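Local coordinates for TruD (Uncultured prochloron, PDB 4BS9), which acts as a cyanobactin heterocyclase, probably using ATP to form heterocycles from residue side chains of the trunkamide precursor peptide, at residues A[210-215]-A[312-317]; A[295-300]-A[308-313]; A[330-335]-A[444-449]. All blocks are in the same frame, centred on the assembly; numbering follows the deposited sequence.

Interaction 1 (A[210-215]-A[312-317]); sequences WHCLAQ and LSRRPQ. With ZN (zinc ion), chain B.
Gln215 and Arg315 meet with their flat ends stacked, the amide and guanidinium planes only 19° apart although the two side chains cross at about a right angle. The aliphatic CG of Gln215 supplies the closest touch, 3.4 Å from Arg315 NH1, lying over one guanidinium face towards its rim. Gln317 CD covers the opposite face, so the group is sandwiched between two glutamines. Gln215 NE2 and Arg315 NE are both donors and look elsewhere: the first to the hydroxyl of Tyr435, the second to the carboxylate of Asp731 in a salt bridge. An alanine in place of Arg315 would probably leave Asp731 without this charge partner and the Gln215 amide without the plane it stacks on. Three residues earlier in the helix, Cys212 belongs to a four-cysteine zinc site built from two CxxC pairs, with Cys209 beside it in one pair and Cys318 and Cys321 in the other. Its SG sits beside its own backbone N (chi1 -68°), binds the zinc ion at 2.4 Å and also accepts the backbone N-H of Arg315, with N to SG 3.5 Å and a nearly straight 174° at the hydrogen. Such an N-H to thiolate bond is common in cysteine zinc sites and would be expected to offset part of the sulfur's negative charge. Cys212 CB rests 4.0 Å from Leu312 CD1, and the same methyl also touches Leu213 CB, at 3.9 Å.

Interaction 2 (A[295-300]-A[308-313]); sequences GKIFTF and KAHPLS
Thr299 and His310 are turned towards each other by their first torsions: OG1 of Thr299 lies between its backbone N and carbonyl carbon (chi1 61°), and CG of His310 stands beside its backbone N (chi1 -45°). They occupy neighbouring strands of a beta hairpin, 296-301 and 306-311, the latter an outermost strand of the chain's seven-stranded mixed sheet. The result is a hydrogen bond of 3.1 Å between Thr299 OG1 and His310 NE2, made in the plane of the imidazole, with the two side chains crossing at about a right angle. The threonine methyl CG2 also lies near this corner of the ring.

Beneath these side chains the backbones form a regular antiparallel ladder. Ile297 and His310 make one hydrogen-bonded pair, with both N to O distances 2.8 Å; Thr299 and Lys308 make the next. In the non-hydrogen-bonded pair Phe298/Ala309, between these two hydrogen-bonded pairs, Phe298 sends CE1 to within 3.6 Å of Ala309 CB, and the ring approaches the methyl obliquely. Leu312 N is also hydrogen-bonded to Gly295 O, just beyond the paired strands. Phe298 also packs on Leu305 of the second subunit, so this face of the hairpin takes part in the dimer contact. Ile297, Thr299 and His310 share the other face, where Ile297 packs against Leu213 and the histidine against Ile369 and Thr370. Lys308 O receives Thr299 N and, from the neighbouring residue, the CA-H of Phe298, with CA to O 3.3 Å.

Interaction 3 (A[330-335]-A[444-449]); sequences RGFEPL and PRKRAT
Helix 326-332 comes up against the lead-in to strand 446-449, the latter within the YcaO family region, and the contact between them rests on Phe332 and Pro444. Phe332 has CG beside its backbone N (chi1 -71°), and its ring reaches over to the incoming chain. CE2 makes the apolar touch, 3.9 Å from Pro444 CB, with the aromatic and pyrrolidine side chains crossing obliquely. The same carbon lies 3.9 Å from Arg445 N, while the ring's far atom, CZ, approaches the Arg445 carbonyl, so CE2 and CZ lie beside the backbone that leads on from the proline. A residue earlier, Gly331 offers its bare backbone: Pro444 CG sits 3.7 Å from Gly331 CA. A beta carbon there would point toward the proline, so the absence of a side chain lets the pyrrolidine ring settle directly against the helix.

The strand reached by this lead-in is part of an antiparallel sheet, in which 446-449 pairs with 497-505. Pro502 of that neighbouring strand touches both Phe332 and Pro444, placing the two rings against the sheet.

Lys446 approaches Phe332 differently. Its chain starts with CG anti to the backbone N, bends at chi3 and chi4, and crosses the phenyl side chain at about a right angle. NZ ends 3.9 Å from Phe332 CE1, in an oblique position relative to the ring. That NZ is hydrogen-bonded to the Tyr513 hydroxyl, and the phenyl ring is a further neighbour of the nitrogen. Arg445, whose CB points away from the helix, turns its guanidinium NH1 to the backbone carbonyls of Gly441 and Glu443.

In the fold
Of the elements joined here, helix 210-217 comes first; the chain then passes helices 222-234 and 257-283 to strand 296-301. Interaction 2 closes first: a short turn folds strand 306-311 back on 296-301. The residues that follow return to the helix, closing the 96-residue loop of interaction 1. Interaction 2 therefore nests within that loop, and the two share Leu312 and Ser313; they also touch, Leu213 CD1 lying 3.5 Å from Ile297 CD1. Interaction 3 comes afterwards in series, crossing neither, and spans 108 residues from helix 326-332 to strand 446-449. The first two join the zinc site to the mixed sheet; the third joins a helix following that site to the YcaO region's antiparallel sheet.

Interaction 1 (A[210-215]-A[312-317])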
loop_
_atom_site.group_PDB
_atom_site.type_symbol
_atom_site.label_atom_id
_atom_site.label_comp_id
_atom_site.label_asym_id
_atom_site.label_seq_id
_atom_site.Cartn_x
_atom_site.Cartn_y
_atom_site.Cartn_z
ATOM N N TRP A 210 16.096 -8.323 -24.381
ATOM C CA TRP A 210 14.890 -7.623 -24.819
ATOM C C TRP A 210 13.728 -8.562 -25.104
ATOM O O TRP A 210 12.565 -8.223 -24.854
ATOM C CB TRP A 210 15.167 -6.828 -26.080
ATOM C CG TRP A 210 13.927 -6.366 -26.734
ATOM C CD1 TRP A 210 13.222 -5.240 -26.444
ATOM C CD2 TRP A 210 13.225 -7.028 -27.785
ATOM N NE1 TRP A 210 12.127 -5.154 -27.256
ATOM C CE2 TRP A 210 12.107 -6.243 -28.091
ATOM C CE3 TRP A 210 13.433 -8.215 -28.497
ATOM C CZ2 TRP A 210 11.205 -6.600 -29.081
ATOM C CZ3 TRP A 210 12.539 -8.568 -29.473
ATOM C CH2 TRP A 210 11.440 -7.767 -29.758
ATOM N N HIS A 211 14.048 -9.722 -25.667
ATOM C CA HIS A 211 13.076 -10.805 -25.858
ATOM C C HIS A 211 12.480 -11.361 -24.543
ATOM O O HIS A 211 11.332 -11.853 -24.525
ATOM C CB HIS A 211 13.686 -11.925 -26.706
ATOM C CG HIS A 211 12.690 -12.922 -27.186
ATOM N ND1 HIS A 211 13.058 -14.118 -27.755
ATOM C CD2 HIS A 211 11.333 -12.929 -27.130
ATOM C CE1 HIS A 211 11.971 -14.816 -28.040
ATOM N NE2 HIS A 211 10.912 -14.112 -27.678
ATOM N N CYS A 212 13.216 -11.268 -23.440
ATOM C CA CYS A 212 12.624 -11.623 -22.140
ATOM C C CYS A 212 11.467 -10.684 -21.848
ATOM O O CYS A 212 10.371 -11.095 -21.428
ATOM C CB CYS A 212 13.669 -11.567 -21.021
ATOM S SG CYS A 212 14.933 -12.854 -21.167
ATOM N N LEU A 213 11.736 -9.410 -22.106
ATOM C CA LEU A 213 10.766 -8.342 -21.944
ATOM C C LEU A 213 9.603 -8.526 -22.928
ATOM O O LEU A 213 8.441 -8.549 -22.543
ATOM C CB LEU A 213 11.461 -6.995 -22.157
ATOM C CG LEU A 213 10.539 -5.793 -22.329
ATOM C CD1 LEU A 213 9.991 -5.347 -20.981
ATOM C CD2 LEU A 213 11.271 -4.655 -23.006
ATOM N N ALA A 214 9.935 -8.700 -24.196
ATOM C CA ALA A 214 8.934 -8.728 -25.244
ATOM C C ALA A 214 7.902 -9.856 -25.146
ATOM O O ALA A 214 6.744 -9.593 -25.418
ATOM C CB ALA A 214 9.609 -8.753 -26.606
ATOM N N GLN A 215 8.268 -11.095 -24.780
ATOM C CA GLN A 215 7.216 -12.135 -24.695
ATOM C C GLN A 215 6.215 -11.808 -23.604
ATOM O O GLN A 215 5.103 -12.319 -23.658
ATOM C CB GLN A 215 7.728 -13.580 -24.501
ATOM C CG GLN A 215 7.804 -14.106 -23.054
ATOM C CD GLN A 215 6.561 -14.833 -22.503
ATOM O OE1 GLN A 215 5.857 -15.540 -23.231
ATOM N NE2 GLN A 215 6.324 -14.700 -21.178
ATOM N N LEU A 312 12.429 -6.344 -14.746
ATOM C CA LEU A 312 12.576 -7.343 -15.803
ATOM C C LEU A 312 13.153 -8.673 -15.274
ATOM O O LEU A 312 14.226 -8.689 -14.720
ATOM C CB LEU A 312 13.483 -6.794 -16.918
ATOM C CG LEU A 312 13.898 -7.814 -17.991
ATOM C CD1 LEU A 312 12.687 -8.401 -18.702
ATOM C CD2 LEU A 312 14.867 -7.196 -18.990
ATOM N N SER A 313 12.446 -9.779 -15.468
ATOM C CA SER A 313 12.939 -11.110 -15.100
ATOM C C SER A 313 13.644 -11.718 -16.281
ATOM O O SER A 313 13.159 -11.608 -17.413
ATOM C CB SER A 313 11.775 -12.049 -14.731
ATOM O OG SER A 313 11.168 -11.669 -13.509
ATOM N N ARG A 314 14.762 -12.394 -16.020
ATOM C CA ARG A 314 15.493 -13.101 -17.074
ATOM C C ARG A 314 14.902 -14.493 -17.177
ATOM O O ARG A 314 14.941 -15.262 -16.224
ATOM C CB ARG A 314 16.977 -13.191 -16.745
ATOM C CG ARG A 314 17.806 -13.787 -17.860
ATOM C CD ARG A 314 18.907 -14.696 -17.354
ATOM N NE ARG A 314 19.706 -15.237 -18.461
ATOM C CZ ARG A 314 20.972 -14.926 -18.726
ATOM N NH1 ARG A 314 21.630 -14.069 -17.948
ATOM N NH2 ARG A 314 21.585 -15.488 -19.769
ATOM N N ARG A 315 14.341 -14.808 -18.333
ATOM C CA ARG A 315 13.553 -16.022 -18.494
ATOM C C ARG A 315 14.451 -17.203 -18.808
ATOM O O ARG A 315 15.046 -17.256 -19.870
ATOM C CB ARG A 315 12.524 -15.828 -19.606
ATOM C CG ARG A 315 11.404 -14.882 -19.228
ATOM C CD ARG A 315 10.333 -14.777 -20.302
ATOM N NE ARG A 315 9.447 -15.947 -20.371
ATOM C CZ ARG A 315 9.338 -16.774 -21.419
ATOM N NH1 ARG A 315 10.058 -16.579 -22.520
ATOM N NH2 ARG A 315 8.497 -17.805 -21.383
ATOM N N PRO A 316 14.546 -18.175 -17.888
ATOM C CA PRO A 316 15.442 -19.302 -18.143
ATOM C C PRO A 316 15.264 -19.939 -19.508
ATOM O O PRO A 316 16.245 -20.383 -20.101
ATOM C CB PRO A 316 15.087 -20.287 -17.040
ATOM C CG PRO A 316 14.647 -19.425 -15.908
ATOM C CD PRO A 316 13.975 -18.229 -16.526
ATOM N N GLN A 317 14.044 -19.969 -20.019
ATOM C CA GLN A 317 13.761 -20.678 -21.271
ATOM C C GLN A 317 13.686 -19.742 -22.479
ATOM O O GLN A 317 13.111 -20.077 -23.520
ATOM C CB GLN A 317 12.452 -21.461 -21.137
ATOM C CG GLN A 317 11.215 -20.586 -21.095
ATOM C CD GLN A 317 10.876 -20.100 -19.708
ATOM O OE1 GLN A 317 11.712 -19.518 -19.006
ATOM N NE2 GLN A 317 9.627 -20.337 -19.299
HETATM ZN ZN ZN B . 16.123 -13.508 -23.130
#

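Interaction 2 (A[295-300]-A[308-313])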
loop_
_atom_site.group_PDB
_atom_site.type_symbol
_atom_site.label_atom_id
_atom_site.label_comp_id
_atom_site.label_asym_id
_atom_site.label_seq_id
_atom_site.Cartn_x
_atom_site.Cartn_y
_atom_site.Cartn_z
ATOM N N GLY A 295 18.257 -4.062 -15.483
ATOM C CA GLY A 295 17.121 -4.979 -15.355
ATOM C C GLY A 295 15.833 -4.377 -14.825
ATOM O O GLY A 295 15.075 -5.050 -14.145
ATOM N N LYS A 296 15.579 -3.116 -15.150
ATOM C CA LYS A 296 14.451 -2.387 -14.589
ATOM C C LYS A 296 13.874 -1.404 -15.573
ATOM O O LYS A 296 14.618 -0.767 -16.313
ATOM C CB LYS A 296 14.913 -1.556 -13.409
ATOM C CG LYS A 296 14.610 -2.175 -12.083
ATOM C CD LYS A 296 14.969 -1.225 -10.960
ATOM C CE LYS A 296 16.460 -1.070 -10.805
ATOM N NZ LYS A 296 17.141 -2.361 -10.541
ATOM N N ILE A 297 12.551 -1.253 -15.533
ATOM C CA ILE A 297 11.888 -0.190 -16.259
ATOM C C ILE A 297 11.216 0.730 -15.270
ATOM O O ILE A 297 10.628 0.282 -14.285
ATOM C CB ILE A 297 10.832 -0.711 -17.247
ATOM C CG1 ILE A 297 11.497 -1.614 -18.285
ATOM C CG2 ILE A 297 10.144 0.464 -17.933
ATOM C CD1 ILE A 297 10.554 -2.510 -19.052
ATOM N N PHE A 298 11.309 2.025 -15.552
ATOM C CA PHE A 298 10.577 3.035 -14.811
ATOM C C PHE A 298 9.678 3.762 -15.779
ATOM O O PHE A 298 10.110 4.109 -16.867
ATOM C CB PHE A 298 11.518 4.040 -14.164
ATOM C CG PHE A 298 12.029 3.610 -12.835
ATOM C CD1 PHE A 298 11.236 3.746 -11.705
ATOM C CD2 PHE A 298 13.308 3.078 -12.701
ATOM C CE1 PHE A 298 11.700 3.346 -10.462
ATOM C CE2 PHE A 298 13.772 2.667 -11.463
ATOM C CZ PHE A 298 12.966 2.799 -10.344
ATOM N N THR A 299 8.437 3.979 -15.364
ATOM C CA THR A 299 7.491 4.762 -16.115
ATOM C C THR A 299 7.108 5.994 -15.292
ATOM O O THR A 299 6.787 5.895 -14.090
ATOM C CB THR A 299 6.220 3.965 -16.443
ATOM O OG1 THR A 299 5.583 3.562 -15.227
ATOM C CG2 THR A 299 6.549 2.742 -17.293
ATOM N N PHE A 300 7.129 7.147 -15.958
ATOM C CA PHE A 300 6.799 8.417 -15.337
ATOM C C PHE A 300 5.649 9.030 -16.138
ATOM O O PHE A 300 5.858 9.528 -17.241
ATOM C CB PHE A 300 8.040 9.316 -15.348
ATOM C CG PHE A 300 7.905 10.589 -14.555
ATOM C CD1 PHE A 300 6.755 10.895 -13.841
ATOM C CD2 PHE A 300 8.974 11.473 -14.506
ATOM C CE1 PHE A 300 6.665 12.060 -13.113
ATOM C CE2 PHE A 300 8.896 12.635 -13.765
ATOM C CZ PHE A 300 7.734 12.927 -13.064
ATOM N N LYS A 308 6.412 4.573 -11.509
ATOM C CA LYS A 308 6.284 3.167 -11.220
ATOM C C LYS A 308 7.488 2.378 -11.709
ATOM O O LYS A 308 8.083 2.718 -12.732
ATOM C CB LYS A 308 4.996 2.621 -11.815
ATOM C CG LYS A 308 4.354 1.637 -10.876
ATOM C CD LYS A 308 3.396 0.690 -11.572
ATOM C CE LYS A 308 3.471 -0.688 -10.923
ATOM N NZ LYS A 308 2.251 -1.465 -11.240
ATOM N N ALA A 309 7.835 1.333 -10.951
ATOM C CA ALA A 309 8.957 0.466 -11.263
ATOM C C ALA A 309 8.442 -0.856 -11.723
ATOM O O ALA A 309 7.441 -1.354 -11.195
ATOM C CB ALA A 309 9.824 0.284 -10.059
ATOM N N HIS A 310 9.115 -1.415 -12.727
ATOM C CA HIS A 310 8.725 -2.682 -13.324
ATOM C C HIS A 310 9.981 -3.495 -13.510
ATOM O O HIS A 310 10.871 -3.110 -14.309
ATOM C CB HIS A 310 8.102 -2.462 -14.691
ATOM C CG HIS A 310 7.118 -1.346 -14.749
ATOM N ND1 HIS A 310 5.757 -1.557 -14.733
ATOM C CD2 HIS A 310 7.293 -0.011 -14.848
ATOM C CE1 HIS A 310 5.133 -0.397 -14.811
ATOM N NE2 HIS A 310 6.042 0.558 -14.882
ATOM N N PRO A 311 10.091 -4.615 -12.786
ATOM C CA PRO A 311 11.356 -5.340 -12.795
ATOM C C PRO A 311 11.409 -6.371 -13.903
ATOM O O PRO A 311 10.526 -7.198 -13.970
ATOM C CB PRO A 311 11.345 -6.033 -11.437
ATOM C CG PRO A 311 9.904 -6.284 -11.151
ATOM C CD PRO A 311 9.144 -5.166 -11.806
ATOM N N LEU A 312 12.429 -6.344 -14.746
ATOM C CA LEU A 312 12.576 -7.343 -15.803
ATOM C C LEU A 312 13.153 -8.673 -15.274
ATOM O O LEU A 312 14.226 -8.689 -14.720
ATOM C CB LEU A 312 13.483 -6.794 -16.918
ATOM C CG LEU A 312 13.898 -7.814 -17.991
ATOM C CD1 LEU A 312 12.687 -8.401 -18.702
ATOM C CD2 LEU A 312 14.867 -7.196 -18.990
ATOM N N SER A 313 12.446 -9.779 -15.468
ATOM C CA SER A 313 12.939 -11.110 -15.100
ATOM C C SER A 313 13.644 -11.718 -16.281
ATOM O O SER A 313 13.159 -11.608 -17.413
ATOM C CB SER A 313 11.775 -12.049 -14.731
ATOM O OG SER A 313 11.168 -11.669 -13.509
#

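Interaction 3 (A[330-335]-A[444-449])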
loop_
_atom_site.group_PDB
_atom_site.type_symbol
_atom_site.label_atom_id
_atom_site.label_comp_id
_atom_site.label_asym_id
_atom_site.label_seq_id
_atom_site.Cartn_x
_atom_site.Cartn_y
_atom_site.Cartn_z
ATOM N N ARG A 330 11.841 -31.488 -20.276
ATOM C CA ARG A 330 11.200 -31.878 -19.024
ATOM C C ARG A 330 9.966 -32.724 -19.287
ATOM O O ARG A 330 9.669 -33.677 -18.564
ATOM C CB ARG A 330 10.844 -30.633 -18.180
ATOM C CG ARG A 330 9.715 -30.846 -17.173
ATOM C CD ARG A 330 9.778 -29.986 -15.907
ATOM N NE ARG A 330 9.419 -28.571 -16.065
ATOM C CZ ARG A 330 8.214 -28.103 -16.398
ATOM N NH1 ARG A 330 7.199 -28.916 -16.664
ATOM N NH2 ARG A 330 8.026 -26.804 -16.485
ATOM N N GLY A 331 9.242 -32.365 -20.336
ATOM C CA GLY A 331 7.987 -33.030 -20.656
ATOM C C GLY A 331 8.117 -34.515 -20.907
ATOM O O GLY A 331 7.186 -35.283 -20.615
ATOM N N PHE A 332 9.266 -34.906 -21.464
ATOM C CA PHE A 332 9.552 -36.298 -21.771
ATOM C C PHE A 332 10.363 -36.985 -20.679
ATOM O O PHE A 332 10.549 -38.190 -20.735
ATOM C CB PHE A 332 10.261 -36.404 -23.114
ATOM C CG PHE A 332 9.377 -36.099 -24.282
ATOM C CD1 PHE A 332 8.546 -37.076 -24.811
ATOM C CD2 PHE A 332 9.357 -34.834 -24.844
ATOM C CE1 PHE A 332 7.718 -36.794 -25.888
ATOM C CE2 PHE A 332 8.536 -34.544 -25.920
ATOM C CZ PHE A 332 7.716 -35.522 -26.444
ATOM N N GLU A 333 10.830 -36.245 -19.678
ATOM C CA GLU A 333 11.464 -36.880 -18.514
ATOM C C GLU A 333 10.401 -37.293 -17.521
ATOM O O GLU A 333 9.338 -36.676 -17.459
ATOM C CB GLU A 333 12.467 -35.949 -17.850
ATOM C CG GLU A 333 13.304 -35.208 -18.869
ATOM C CD GLU A 333 14.591 -34.672 -18.306
ATOM O OE1 GLU A 333 14.515 -33.706 -17.512
ATOM O OE2 GLU A 333 15.665 -35.195 -18.692
ATOM N N PRO A 334 10.673 -38.333 -16.724
ATOM C CA PRO A 334 9.600 -38.832 -15.867
ATOM C C PRO A 334 9.318 -37.883 -14.707
ATOM O O PRO A 334 10.182 -37.113 -14.282
ATOM C CB PRO A 334 10.131 -40.183 -15.374
ATOM C CG PRO A 334 11.564 -40.266 -15.814
ATOM C CD PRO A 334 11.966 -38.935 -16.363
ATOM N N LEU A 335 8.097 -37.921 -14.216
ATOM C CA LEU A 335 7.699 -36.987 -13.190
ATOM C C LEU A 335 8.306 -37.457 -11.872
ATOM O O LEU A 335 8.411 -38.661 -11.618
ATOM C CB LEU A 335 6.180 -36.914 -13.118
ATOM C CG LEU A 335 5.637 -35.621 -12.546
ATOM C CD1 LEU A 335 5.830 -34.495 -13.548
ATOM C CD2 LEU A 335 4.165 -35.798 -12.180
ATOM N N PRO A 444 6.279 -29.467 -24.709
ATOM C CA PRO A 444 6.662 -30.777 -25.236
ATOM C C PRO A 444 5.614 -31.386 -26.160
ATOM O O PRO A 444 4.426 -31.403 -25.820
ATOM C CB PRO A 444 6.805 -31.625 -23.967
ATOM C CG PRO A 444 5.898 -30.964 -22.985
ATOM C CD PRO A 444 6.089 -29.510 -23.248
ATOM N N ARG A 445 6.048 -31.902 -27.308
ATOM C CA ARG A 445 5.107 -32.542 -28.224
ATOM C C ARG A 445 5.758 -33.417 -29.284
ATOM O O ARG A 445 6.941 -33.284 -29.548
ATOM C CB ARG A 445 4.267 -31.485 -28.919
ATOM C CG ARG A 445 5.084 -30.413 -29.605
ATOM C CD ARG A 445 4.195 -29.218 -29.811
ATOM N NE ARG A 445 4.744 -28.226 -30.716
ATOM C CZ ARG A 445 5.419 -27.144 -30.349
ATOM N NH1 ARG A 445 5.692 -26.902 -29.067
ATOM N NH2 ARG A 445 5.838 -26.295 -31.288
ATOM N N LYS A 446 4.956 -34.302 -29.876
ATOM C CA LYS A 446 5.367 -35.121 -30.999
ATOM C C LYS A 446 4.287 -35.090 -32.095
ATOM O O LYS A 446 3.122 -35.336 -31.826
ATOM C CB LYS A 446 5.602 -36.551 -30.528
ATOM C CG LYS A 446 6.340 -37.393 -31.554
ATOM C CD LYS A 446 6.156 -38.894 -31.373
ATOM C CE LYS A 446 7.071 -39.466 -30.299
ATOM N NZ LYS A 446 6.686 -38.997 -28.938
ATOM N N ARG A 447 4.686 -34.775 -33.325
ATOM C CA ARG A 447 3.787 -34.758 -34.487
ATOM C C ARG A 447 3.614 -36.173 -34.982
ATOM O O ARG A 447 4.553 -36.755 -35.519
ATOM C CB ARG A 447 4.390 -33.932 -35.636
ATOM C CG ARG A 447 3.376 -33.330 -36.598
ATOM C CD ARG A 447 2.763 -32.111 -35.943
ATOM N NE ARG A 447 2.143 -31.182 -36.874
ATOM C CZ ARG A 447 0.911 -31.303 -37.365
ATOM N NH1 ARG A 447 0.144 -32.335 -37.040
ATOM N NH2 ARG A 447 0.444 -30.387 -38.200
ATOM N N ALA A 448 2.422 -36.722 -34.820
ATOM C CA ALA A 448 2.180 -38.103 -35.197
ATOM C C ALA A 448 0.713 -38.374 -35.397
ATOM O O ALA A 448 -0.146 -37.625 -34.924
ATOM C CB ALA A 448 2.710 -39.032 -34.123
ATOM N N THR A 449 0.434 -39.475 -36.081
ATOM C CA THR A 449 -0.920 -39.950 -36.203
ATOM C C THR A 449 -1.249 -40.806 -35.005
ATOM O O THR A 449 -0.378 -41.449 -34.408
ATOM C CB THR A 449 -1.122 -40.807 -37.451
ATOM O OG1 THR A 449 -0.438 -42.060 -37.296
ATOM C CG2 THR A 449 -0.621 -40.086 -38.672
#